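Local structure of trichothecene 15-O-acetyltransferase TRI3 (Fusarium sporotrichioides, 3FOT) at residues 230-238 with 344-355; 86-95 with 105-113. The protein transfers an acetyl group to the 15-hydroxyl of trichothecene intermediates on the biosynthetic route to mycotoxins such as T-2 toxin. All blocks are in the same frame, centred on the assembly; numbering follows the deposited sequence. Where two conformers were deposited one is given.

Interaction 1 of 2, residues 230-238 with 344-355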
# COMPACT_ATOMS: atom_id res chain seq x y z
N SER A 230 11.32 -6.82 11.96
CA SER A 230 10.40 -7.92 11.66
C SER A 230 11.29 -9.11 11.29
O SER A 230 12.29 -8.95 10.58
CB SER A 230 9.45 -7.55 10.50
OG SER A 230 8.50 -6.56 10.93
N PRO A 231 10.93 -10.31 11.78
CA PRO A 231 11.76 -11.46 11.44
C PRO A 231 11.62 -11.83 9.96
O PRO A 231 10.69 -11.33 9.29
CB PRO A 231 11.23 -12.55 12.37
CG PRO A 231 9.82 -12.17 12.66
CD PRO A 231 9.82 -10.66 12.68
N PRO A 232 12.54 -12.66 9.43
CA PRO A 232 12.39 -13.06 8.03
C PRO A 232 11.09 -13.83 7.81
O PRO A 232 10.74 -14.73 8.58
CB PRO A 232 13.63 -13.91 7.76
CG PRO A 232 14.62 -13.55 8.85
CD PRO A 232 13.75 -13.25 10.04
N VAL A 233 10.38 -13.45 6.76
CA VAL A 233 9.04 -14.00 6.53
C VAL A 233 9.07 -15.56 6.43
O VAL A 233 8.22 -16.26 6.99
CB VAL A 233 8.36 -13.31 5.30
CG1 VAL A 233 9.20 -13.52 4.04
CG2 VAL A 233 6.95 -13.80 5.10
N VAL A 234 10.10 -16.07 5.77
CA VAL A 234 10.22 -17.52 5.55
C VAL A 234 10.24 -18.30 6.88
O VAL A 234 9.51 -19.31 7.05
CB VAL A 234 11.49 -17.82 4.74
CG1 VAL A 234 11.29 -17.45 3.27
N ASP A 235 11.02 -17.78 7.84
CA ASP A 235 11.16 -18.40 9.16
C ASP A 235 9.97 -18.15 10.09
O ASP A 235 9.89 -18.75 11.17
CB ASP A 235 12.47 -17.93 9.81
CG ASP A 235 13.69 -18.31 8.97
OD1 ASP A 235 13.68 -19.42 8.39
OD2 ASP A 235 14.64 -17.52 8.88
N SER A 236 9.06 -17.29 9.66
CA SER A 236 7.92 -16.88 10.47
C SER A 236 6.66 -17.63 10.13
O SER A 236 5.62 -17.42 10.77
CB SER A 236 7.67 -15.37 10.29
OG SER A 236 8.80 -14.63 10.70
N LEU A 237 6.73 -18.52 9.13
CA LEU A 237 5.52 -19.21 8.68
C LEU A 237 5.11 -20.32 9.60
O LEU A 237 5.95 -20.92 10.29
CB LEU A 237 5.69 -19.78 7.27
CG LEU A 237 6.21 -18.89 6.16
CD1 LEU A 237 6.53 -19.74 4.95
CD2 LEU A 237 5.18 -17.83 5.81
N LYS A 238 3.82 -20.58 9.61
CA LYS A 238 3.31 -21.76 10.30
C LYS A 238 3.83 -23.02 9.63
O LYS A 238 4.21 -23.98 10.32
CB LYS A 238 1.79 -21.78 10.26
CG LYS A 238 1.15 -20.65 11.04
CD LYS A 238 -0.35 -20.69 10.81
CE LYS A 238 -1.08 -19.81 11.79
NZ LYS A 238 -2.54 -19.95 11.57
N TRP A 344 -0.76 -16.46 7.37
CA TRP A 344 0.10 -17.63 7.20
C TRP A 344 1.33 -17.61 8.13
O TRP A 344 2.13 -18.55 8.16
CB TRP A 344 0.52 -17.75 5.74
CG TRP A 344 -0.58 -18.27 4.87
CD1 TRP A 344 -0.81 -19.59 4.54
CD2 TRP A 344 -1.61 -17.51 4.23
NE1 TRP A 344 -1.91 -19.68 3.72
CE2 TRP A 344 -2.42 -18.42 3.52
CE3 TRP A 344 -1.92 -16.14 4.17
CZ2 TRP A 344 -3.53 -18.01 2.76
CZ3 TRP A 344 -3.02 -15.73 3.42
CH2 TRP A 344 -3.82 -16.67 2.72
N LEU A 345 1.47 -16.52 8.89
CA LEU A 345 2.54 -16.40 9.87
C LEU A 345 2.09 -16.93 11.23
O LEU A 345 0.90 -16.95 11.52
CB LEU A 345 2.97 -14.93 10.02
CG LEU A 345 3.40 -14.18 8.77
CD1 LEU A 345 3.77 -12.73 9.16
CD2 LEU A 345 4.57 -14.82 8.05
N ARG A 346 3.04 -17.33 12.06
CA ARG A 346 2.71 -17.80 13.40
C ARG A 346 2.03 -16.67 14.17
O ARG A 346 2.37 -15.49 13.99
CB ARG A 346 3.96 -18.29 14.11
CG ARG A 346 4.55 -19.50 13.40
CD ARG A 346 5.57 -20.22 14.24
NE ARG A 346 6.76 -19.39 14.46
CZ ARG A 346 7.77 -19.29 13.61
NH1 ARG A 346 7.75 -19.95 12.46
NH2 ARG A 346 8.82 -18.52 13.92
N GLU A 347 1.04 -17.05 14.97
CA GLU A 347 0.16 -16.11 15.69
C GLU A 347 0.90 -14.99 16.46
O GLU A 347 0.42 -13.85 16.52
CB GLU A 347 -0.77 -16.88 16.63
CG GLU A 347 -1.82 -16.04 17.35
N ASP A 348 2.04 -15.30 17.06
CA ASP A 348 2.71 -14.28 17.88
C ASP A 348 3.61 -13.35 17.07
O ASP A 348 4.23 -12.45 17.64
CB ASP A 348 3.47 -14.88 19.06
N ILE A 349 3.66 -13.56 15.76
CA ILE A 349 4.37 -12.69 14.82
C ILE A 349 3.36 -11.93 13.96
O ILE A 349 3.55 -10.73 13.70
CB ILE A 349 5.29 -13.52 13.88
CG1 ILE A 349 6.35 -14.27 14.69
CG2 ILE A 349 5.94 -12.63 12.81
CD1 ILE A 349 7.14 -15.28 13.89
N ALA A 350 2.29 -12.62 13.55
CA ALA A 350 1.35 -12.16 12.51
C ALA A 350 0.73 -10.78 12.68
O ALA A 350 0.40 -10.11 11.69
CB ALA A 350 0.24 -13.18 12.30
N SER A 351 0.52 -10.37 13.94
CA SER A 351 -0.18 -9.11 14.20
C SER A 351 0.78 -7.93 14.45
O SER A 351 0.33 -6.81 14.69
CB SER A 351 -1.17 -9.27 15.36
OG SER A 351 -2.28 -10.07 14.97
N ASN A 352 2.08 -8.20 14.37
CA ASN A 352 3.10 -7.18 14.61
C ASN A 352 4.21 -7.20 13.53
O ASN A 352 5.38 -7.10 13.85
CB ASN A 352 3.71 -7.41 16.02
CG ASN A 352 4.57 -6.24 16.49
OD1 ASN A 352 4.28 -5.07 16.21
ND2 ASN A 352 5.63 -6.55 17.23
N PHE A 353 3.83 -7.31 12.25
CA PHE A 353 4.76 -7.54 11.15
C PHE A 353 4.69 -6.35 10.20
O PHE A 353 3.64 -6.08 9.63
CB PHE A 353 4.42 -8.83 10.37
CG PHE A 353 5.57 -9.34 9.52
CD1 PHE A 353 6.52 -10.22 10.06
CD2 PHE A 353 5.73 -8.92 8.20
CE1 PHE A 353 7.58 -10.68 9.29
CE2 PHE A 353 6.79 -9.40 7.41
CZ PHE A 353 7.72 -10.26 7.97
N TYR A 354 5.81 -5.64 10.07
CA TYR A 354 5.83 -4.37 9.33
C TYR A 354 6.47 -4.45 7.96
O TYR A 354 6.18 -3.63 7.09
CB TYR A 354 6.55 -3.29 10.18
CG TYR A 354 5.69 -2.77 11.30
CD1 TYR A 354 5.34 -3.59 12.38
CD2 TYR A 354 5.20 -1.46 11.28
CE1 TYR A 354 4.53 -3.14 13.39
CE2 TYR A 354 4.40 -0.97 12.32
CZ TYR A 354 4.07 -1.82 13.37
OH TYR A 354 3.27 -1.38 14.40
N ALA A 355 7.36 -5.42 7.76
CA ALA A 355 7.96 -5.62 6.42
C ALA A 355 6.89 -6.18 5.47
O ALA A 355 5.79 -6.55 5.91
CB ALA A 355 9.18 -6.56 6.51
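Ser-230 lays its CB over one face of the Phe-353 ring, a CH-pi contact 4.0 Å from the centroid, while Leu-345 CD1 lies against the opposite face. Phe-353 CG stands anti to the backbone N (chi1 -162°), turning the ring toward the 230-238 loop. Pro-231 O meets the ring edge near its plane, 3.2 Å from Phe-353 CE1. Ser-230 OG takes the amide of Tyr-354 (N to OG 3.0 Å) along a nearly straight bond. Ser-236 CB rests 3.6 Å from Ile-349 CD1, its OG bonding in this apolar setting to Pro-232 O of the same loop, and Val-233 CG2 meets Leu-345 CD2. Ser-230, Val-233, Ser-236, Leu-345 and Phe-353, all buried, make the close-packed part.

In this BAHD-superfamily acyltransferase, loop 230-238 belongs to the connection from helix 191-205 to helix 246-264, and residues 344-355 link strands 333-340 and 358-365. Leu-237 and Leu-345 form a single backbone bridge, closed by Arg-346 N to Ser-236 O and Lys-238 N to Trp-344 O. Val-233 comes within about 10 Å, side chain to side chain, of His-414, which binds 15-deacetylcalonectrin.

The far end, by contrast, is exposed to solvent, and polar bonds carry it rather than packed side chains. Arg-346, bent at chi3 (-66°), curls its guanidinium back end-on, so that NH1 (2.8 Å) and NH2 (3.0 Å) share the acceptor Asp-235 O; NH1 also reaches Leu-237 O, and NE bonds to a glycerol probably from the crystallisation liquor. The Asp-235 carboxylate turns away to a salt bridge with Arg-18.

Interaction 2 of 2, residues 86-95 with 105-113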
# COMPACT_ATOMS: atom_id res chain seq x y z
N ARG A 86 11.38 4.32 15.55
CA ARG A 86 12.54 3.62 15.01
C ARG A 86 12.94 2.51 15.97
O ARG A 86 13.28 1.41 15.54
CB ARG A 86 13.73 4.57 14.79
CG ARG A 86 14.97 3.79 14.26
CD ARG A 86 16.08 4.69 13.82
NE ARG A 86 17.25 3.94 13.37
CZ ARG A 86 18.24 4.45 12.64
NH1 ARG A 86 18.21 5.72 12.23
NH2 ARG A 86 19.27 3.67 12.30
N PHE A 87 12.89 2.81 17.27
CA PHE A 87 13.14 1.80 18.29
C PHE A 87 12.15 0.64 18.24
O PHE A 87 12.55 -0.51 18.27
CB PHE A 87 13.20 2.40 19.69
CG PHE A 87 13.81 1.47 20.69
CD1 PHE A 87 15.19 1.42 20.84
CD2 PHE A 87 13.01 0.58 21.41
CE1 PHE A 87 15.78 0.52 21.74
CE2 PHE A 87 13.60 -0.34 22.31
CZ PHE A 87 14.98 -0.34 22.47
N GLU A 88 10.86 0.96 18.13
CA GLU A 88 9.83 -0.07 18.03
C GLU A 88 9.90 -0.87 16.73
O GLU A 88 9.72 -2.10 16.73
CB GLU A 88 8.45 0.58 18.12
CG GLU A 88 8.12 1.22 19.47
CD GLU A 88 6.63 1.54 19.60
OE1 GLU A 88 5.86 1.25 18.66
OE2 GLU A 88 6.22 2.03 20.67
N HIS A 89 10.11 -0.15 15.62
CA HIS A 89 9.99 -0.71 14.27
C HIS A 89 11.07 -0.12 13.35
O HIS A 89 10.83 0.82 12.60
CB HIS A 89 8.57 -0.51 13.73
CG HIS A 89 7.54 -1.14 14.61
ND1 HIS A 89 7.51 -2.50 14.85
CD2 HIS A 89 6.56 -0.61 15.37
CE1 HIS A 89 6.54 -2.78 15.70
NE2 HIS A 89 5.94 -1.65 16.03
N PRO A 90 12.27 -0.68 13.43
CA PRO A 90 13.41 -0.11 12.69
C PRO A 90 13.37 -0.21 11.17
O PRO A 90 14.30 0.28 10.51
CB PRO A 90 14.65 -0.84 13.25
CG PRO A 90 14.13 -1.81 14.29
CD PRO A 90 12.64 -1.83 14.29
N GLU A 91 12.31 -0.80 10.60
CA GLU A 91 12.12 -0.77 9.17
C GLU A 91 12.18 0.66 8.62
O GLU A 91 12.58 0.87 7.50
CB GLU A 91 10.76 -1.36 8.81
CG GLU A 91 10.75 -2.89 8.85
CD GLU A 91 10.61 -3.49 10.22
OE1 GLU A 91 10.36 -2.77 11.23
OE2 GLU A 91 10.73 -4.72 10.28
N CYS A 92 11.78 1.63 9.45
CA CYS A 92 11.75 3.05 9.04
C CYS A 92 13.14 3.66 8.76
O CYS A 92 13.23 4.77 8.22
CB CYS A 92 11.00 3.88 10.10
SG CYS A 92 11.89 3.96 11.68
N ALA A 93 14.22 2.94 9.12
CA ALA A 93 15.57 3.39 8.75
C ALA A 93 16.43 2.36 8.03
O ALA A 93 17.67 2.53 7.94
CB ALA A 93 16.31 3.91 10.00
N CYS A 94 15.81 1.30 7.50
CA CYS A 94 16.55 0.38 6.65
C CYS A 94 16.93 1.10 5.35
O CYS A 94 16.28 2.09 4.97
CB CYS A 94 15.72 -0.89 6.36
SG CYS A 94 15.43 -1.94 7.79
N THR A 95 17.99 0.62 4.71
CA THR A 95 18.48 1.20 3.48
C THR A 95 18.62 0.09 2.43
O THR A 95 18.61 -1.09 2.77
CB THR A 95 19.86 1.87 3.71
OG1 THR A 95 20.76 0.91 4.29
CG2 THR A 95 19.72 3.06 4.64
N ILE A 105 19.23 -5.72 -1.66
CA ILE A 105 19.74 -6.08 -0.34
C ILE A 105 19.24 -5.04 0.66
O ILE A 105 19.33 -3.86 0.42
CB ILE A 105 21.28 -6.13 -0.32
CG1 ILE A 105 21.80 -7.16 -1.35
CG2 ILE A 105 21.81 -6.42 1.10
CD1 ILE A 105 23.30 -6.94 -1.70
N ILE A 106 18.66 -5.51 1.75
CA ILE A 106 18.13 -4.61 2.77
C ILE A 106 19.08 -4.59 3.96
O ILE A 106 19.41 -5.63 4.53
CB ILE A 106 16.73 -5.07 3.27
CG1 ILE A 106 15.71 -4.95 2.12
CG2 ILE A 106 16.29 -4.29 4.54
CD1 ILE A 106 14.34 -5.60 2.37
N THR A 107 19.50 -3.39 4.34
CA THR A 107 20.45 -3.27 5.45
C THR A 107 19.83 -2.45 6.59
O THR A 107 19.12 -1.48 6.33
CB THR A 107 21.76 -2.62 4.96
OG1 THR A 107 22.39 -3.50 4.02
CG2 THR A 107 22.72 -2.36 6.12
N TYR A 108 20.09 -2.86 7.84
CA TYR A 108 19.79 -2.02 8.98
C TYR A 108 21.05 -1.82 9.84
O TYR A 108 21.76 -2.79 10.14
CB TYR A 108 18.66 -2.58 9.87
CG TYR A 108 18.41 -1.63 11.01
CD1 TYR A 108 17.73 -0.43 10.78
CD2 TYR A 108 18.94 -1.87 12.29
CE1 TYR A 108 17.55 0.52 11.78
CE2 TYR A 108 18.76 -0.93 13.33
CZ TYR A 108 18.06 0.26 13.05
OH TYR A 108 17.88 1.19 14.04
N GLU A 109 21.31 -0.58 10.23
CA GLU A 109 22.41 -0.29 11.15
C GLU A 109 21.92 0.61 12.29
O GLU A 109 21.28 1.63 12.06
CB GLU A 109 23.59 0.35 10.41
CG GLU A 109 24.78 0.73 11.30
CD GLU A 109 25.89 1.45 10.54
OE1 GLU A 109 25.63 2.06 9.48
OE2 GLU A 109 27.04 1.41 11.03
N SER A 110 22.18 0.19 13.53
CA SER A 110 21.88 1.06 14.68
C SER A 110 22.61 2.39 14.58
O SER A 110 23.74 2.43 14.08
CB SER A 110 22.30 0.39 15.97
OG SER A 110 21.39 -0.58 16.35
N PRO A 111 22.00 3.48 15.07
CA PRO A 111 22.71 4.76 15.10
C PRO A 111 24.01 4.64 15.90
O PRO A 111 24.04 3.98 16.94
CB PRO A 111 21.73 5.71 15.81
CG PRO A 111 20.36 5.09 15.51
CD PRO A 111 20.60 3.61 15.56
N GLU A 112 25.07 5.24 15.38
CA GLU A 112 26.39 5.23 16.02
C GLU A 112 26.40 6.00 17.33
O GLU A 112 27.29 5.80 18.17
CB GLU A 112 27.44 5.81 15.06
CG GLU A 112 27.09 7.15 14.45
CD GLU A 112 28.30 8.01 14.14
OE1 GLU A 112 29.00 7.73 13.14
OE2 GLU A 112 28.55 8.98 14.90
N SER A 113 25.43 6.89 17.51
CA SER A 113 25.31 7.71 18.70
C SER A 113 23.90 8.27 18.76
O SER A 113 23.20 8.31 17.75
CB SER A 113 26.32 8.86 18.67
OG SER A 113 26.03 9.79 17.63
O HOH W 1 20.12 1.75 8.85
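A beta-hairpin at the edge of a four-stranded antiparallel sheet begins where Thr-95 pairs with Thr-107; strand 95-97 is outermost, and strand 105-109 has strand 28-32 on its other side. The two threonines are an antiparallel hydrogen-bonded pair, with Thr-95 N to Thr-107 O and Thr-107 N to Thr-95 O both 2.9 Å. Their side chains share one face of the sheet, Thr-95 OG1 lying 3.7 Å from Thr-107 CB. Past the pair the chains diverge, and a water takes over: it donates to Ala-93 O and accepts from Glu-109 N.

Tyr-108 fills the wedge between the strand and the end of helix 71-88. A chi1 of -179° points its ring away from the backbone N and back against the 3-10 turn at 90-92. Pro-90 CB sits over one face of the ring, 3.8 Å from its centroid, Ala-93 CB lies at the edge, and Cys-94 SG approaches obliquely, 3.9 Å from Tyr-108 CB. Cys-94 CB also packs on Ile-106 CG2.

Arg-86 extends fully from the helix to meet the hydroxyl. Its NE gives a bond to Tyr-108 OH of 2.9 Å, 166° at the hydrogen and in the guanidinium plane, and NH2 adds a weak one. The flat group is clamped between Ala-93 CB on one face and Pro-111 CG on the other, each over its centre, with Trp-120 adding a cation-pi contact.

Because Tyr-108 OH already accepts from Arg-86 NE, its bond to the Glu-225 carboxylate probably uses the phenol proton; the hydroxyl would then sit between a positive donor and a negative acceptor, which would tend to polarise it.

From the N terminus, interaction 2 comes first: the chain leaves helix 71-88, turns through 90-95, and returns after nine intervening residues as strand 105-109, a short hairpin closure. Interaction 1 opens well over a hundred residues later and closes a far longer loop, bringing 344-355 back to 230-238 across 105 residues. The two follow in series, neither nesting nor crossing. They nevertheless meet in space, 18 Å apart at their centres: Glu-91 OE2 probably accepts from Ser-230 N (2.8 Å), and the rings of His-89 and Tyr-354 stack. The end of helix 71-88 and the four-stranded sheet holding strand 105-109 are thereby joined to the interhelix and interstrand connections of interaction 1.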